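Long-range contact in putative uncharacterized protein (Mycobacterium avium, PDB 2Z6V), which probably transfers a sulfo group from the activated donor PAPS to an acceptor that is not established: residues V59-T64 with L208-Y213. Sequence-based numbering, arbitrary orientation.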
loop_
_atom_site.group_PDB
_atom_site.type_symbol
_atom_site.label_atom_id
_atom_site.label_comp_id
_atom_site.label_asym_id
_atom_site.label_seq_id
_atom_site.Cartn_x
_atom_site.Cartn_y
_atom_site.Cartn_z
ATOM N N VAL A 59 -13.408 -11.930 -9.338
ATOM C CA VAL A 59 -13.638 -12.819 -10.474
ATOM C C VAL A 59 -15.028 -12.666 -11.076
ATOM O O VAL A 59 -15.186 -12.622 -12.297
ATOM C CB VAL A 59 -13.438 -14.288 -10.066
ATOM C CG1 VAL A 59 -13.795 -15.205 -11.218
ATOM C CG2 VAL A 59 -11.997 -14.504 -9.635
ATOM N N ASP A 60 -16.035 -12.587 -10.217
ATOM C CA ASP A 60 -17.401 -12.440 -10.680
ATOM C C ASP A 60 -17.555 -11.198 -11.545
ATOM O O ASP A 60 -18.306 -11.199 -12.522
ATOM C CB ASP A 60 -18.356 -12.344 -9.497
ATOM C CG ASP A 60 -19.795 -12.222 -9.936
ATOM O OD1 ASP A 60 -20.281 -13.158 -10.609
ATOM O OD2 ASP A 60 -20.434 -11.194 -9.622
ATOM N N GLU A 61 -16.835 -10.141 -11.181
ATOM C CA GLU A 61 -16.914 -8.892 -11.916
ATOM C C GLU A 61 -16.128 -8.894 -13.223
ATOM O O GLU A 61 -16.622 -8.397 -14.232
ATOM C CB GLU A 61 -16.457 -7.728 -11.035
ATOM C CG GLU A 61 -16.999 -6.388 -11.504
ATOM C CD GLU A 61 -16.821 -5.284 -10.480
ATOM O OE1 GLU A 61 -16.904 -5.583 -9.270
ATOM O OE2 GLU A 61 -16.618 -4.115 -10.882
ATOM N N VAL A 62 -14.917 -9.442 -13.228
ATOM C CA VAL A 62 -14.147 -9.459 -14.469
ATOM C C VAL A 62 -14.839 -10.340 -15.511
ATOM O O VAL A 62 -14.655 -10.154 -16.715
ATOM C CB VAL A 62 -12.689 -9.953 -14.259
ATOM C CG1 VAL A 62 -11.985 -9.069 -13.248
ATOM C CG2 VAL A 62 -12.677 -11.401 -13.821
ATOM N N ASN A 63 -15.636 -11.297 -15.039
ATOM C CA ASN A 63 -16.377 -12.186 -15.929
ATOM C C ASN A 63 -17.624 -11.484 -16.451
ATOM O O ASN A 63 -17.909 -11.522 -17.643
ATOM C CB ASN A 63 -16.826 -13.465 -15.204
ATOM C CG ASN A 63 -15.705 -14.474 -15.029
ATOM O OD1 ASN A 63 -14.739 -14.485 -15.790
ATOM N ND2 ASN A 63 -15.845 -15.347 -14.032
ATOM N N THR A 64 -18.356 -10.829 -15.553
ATOM C CA THR A 64 -19.603 -10.161 -15.912
ATOM C C THR A 64 -19.563 -8.719 -16.426
ATOM O O THR A 64 -20.288 -8.380 -17.356
ATOM C CB THR A 64 -20.587 -10.200 -14.728
ATOM O OG1 THR A 64 -20.047 -9.450 -13.630
ATOM C CG2 THR A 64 -20.826 -11.636 -14.284
ATOM N N LEU A 208 -11.292 -2.351 -10.733
ATOM C CA LEU A 208 -12.691 -2.723 -10.949
ATOM C C LEU A 208 -13.519 -1.492 -11.330
ATOM O O LEU A 208 -13.337 -0.409 -10.778
ATOM C CB LEU A 208 -13.259 -3.404 -9.698
ATOM C CG LEU A 208 -12.448 -4.623 -9.227
ATOM C CD1 LEU A 208 -13.083 -5.239 -8.000
ATOM C CD2 LEU A 208 -12.359 -5.649 -10.339
ATOM N N PRO A 209 -14.439 -1.648 -12.293
ATOM C CA PRO A 209 -15.287 -0.545 -12.750
ATOM C C PRO A 209 -16.287 -0.026 -11.727
ATOM O O PRO A 209 -16.635 1.153 -11.732
ATOM C CB PRO A 209 -15.959 -1.132 -13.986
ATOM C CG PRO A 209 -16.103 -2.576 -13.620
ATOM C CD PRO A 209 -14.751 -2.887 -13.029
ATOM N N THR A 210 -16.753 -0.905 -10.851
ATOM C CA THR A 210 -17.719 -0.507 -9.833
ATOM C C THR A 210 -17.066 -0.363 -8.465
ATOM O O THR A 210 -15.846 -0.471 -8.326
ATOM C CB THR A 210 -18.850 -1.532 -9.724
ATOM O OG1 THR A 210 -18.290 -2.829 -9.485
ATOM C CG2 THR A 210 -19.670 -1.554 -11.008
ATOM N N ASP A 211 -17.890 -0.126 -7.452
ATOM C CA ASP A 211 -17.391 0.039 -6.096
ATOM C C ASP A 211 -17.914 -1.063 -5.180
ATOM O O ASP A 211 -17.847 -0.940 -3.960
ATOM C CB ASP A 211 -17.793 1.414 -5.551
ATOM C CG ASP A 211 -19.274 1.509 -5.231
ATOM O OD1 ASP A 211 -20.080 0.834 -5.901
ATOM O OD2 ASP A 211 -19.634 2.273 -4.313
ATOM N N ARG A 212 -18.434 -2.140 -5.762
ATOM C CA ARG A 212 -18.935 -3.234 -4.947
ATOM C C ARG A 212 -17.818 -3.817 -4.084
ATOM O O ARG A 212 -17.994 -4.003 -2.881
ATOM C CB ARG A 212 -19.533 -4.350 -5.808
ATOM C CG ARG A 212 -19.980 -5.547 -4.967
ATOM C CD ARG A 212 -20.592 -6.683 -5.783
ATOM N NE ARG A 212 -19.689 -7.178 -6.822
ATOM C CZ ARG A 212 -19.750 -8.398 -7.351
ATOM N NH1 ARG A 212 -20.670 -9.259 -6.932
ATOM N NH2 ARG A 212 -18.898 -8.749 -8.305
ATOM N N TYR A 213 -16.670 -4.105 -4.691
ATOM C CA TYR A 213 -15.559 -4.667 -3.932
ATOM C C TYR A 213 -15.131 -3.733 -2.796
ATOM O O TYR A 213 -14.900 -4.187 -1.673
ATOM C CB TYR A 213 -14.357 -4.959 -4.839
ATOM C CG TYR A 213 -13.166 -5.492 -4.078
ATOM C CD1 TYR A 213 -13.100 -6.832 -3.691
ATOM C CD2 TYR A 213 -12.147 -4.636 -3.665
ATOM C CE1 TYR A 213 -12.048 -7.305 -2.898
ATOM C CE2 TYR A 213 -11.093 -5.094 -2.873
ATOM C CZ TYR A 213 -11.051 -6.426 -2.490
ATOM O OH TYR A 213 -10.034 -6.858 -1.667
#
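E61, in the last turn of helix 50-64, reaches into the loop that leads into helix 212-219 and is held there by T210. Its OE2 accepts two bonds. T210 OG1 lies 2.5 Å from E61 OE2, well above the carboxylate plane. T210 N stands 3.2 Å from E61 OE2 and comes nearly along the C-O axis of that oxygen. With OG1 between its own backbone N and carbonyl carbon (chi1 55°), T210 swings the hydroxyl over to the carboxylate; the N-H comes from the backbone of the same residue, which thus grips OE2 twice. CG and CD of P209 and CB of L208 also lie near OE2, while CD1 of L208 approaches OE1.

R212 passes E61 in the opposite direction, its chain bent at chi3, and brings its guanidinium to D60. R212 NH2 makes a salt bridge to D60 OD2 at 3.2 Å through the anti lone pair of that oxygen, with a weak second bond from R212 NH1. D60 OD2 sits 20° out of the guanidinium plane, and the carboxylate and guanidinium planes are 57° apart. The link from R212 NH2 to E61 OE1 is a long ion pair, 3.9 Å.

Farther out, F68 touches L208 and P209, L57 touches R212, and the side chain of L208 lies about 8 Å from a bound palmitic acid. The two donors on OE2 would be expected to favour the ionised form of the buried glutamate, the more distant R212 charge adding only modestly; polar and ionic bonds thus tie the end of helix 50-64 to the loop that enters helix 212-219.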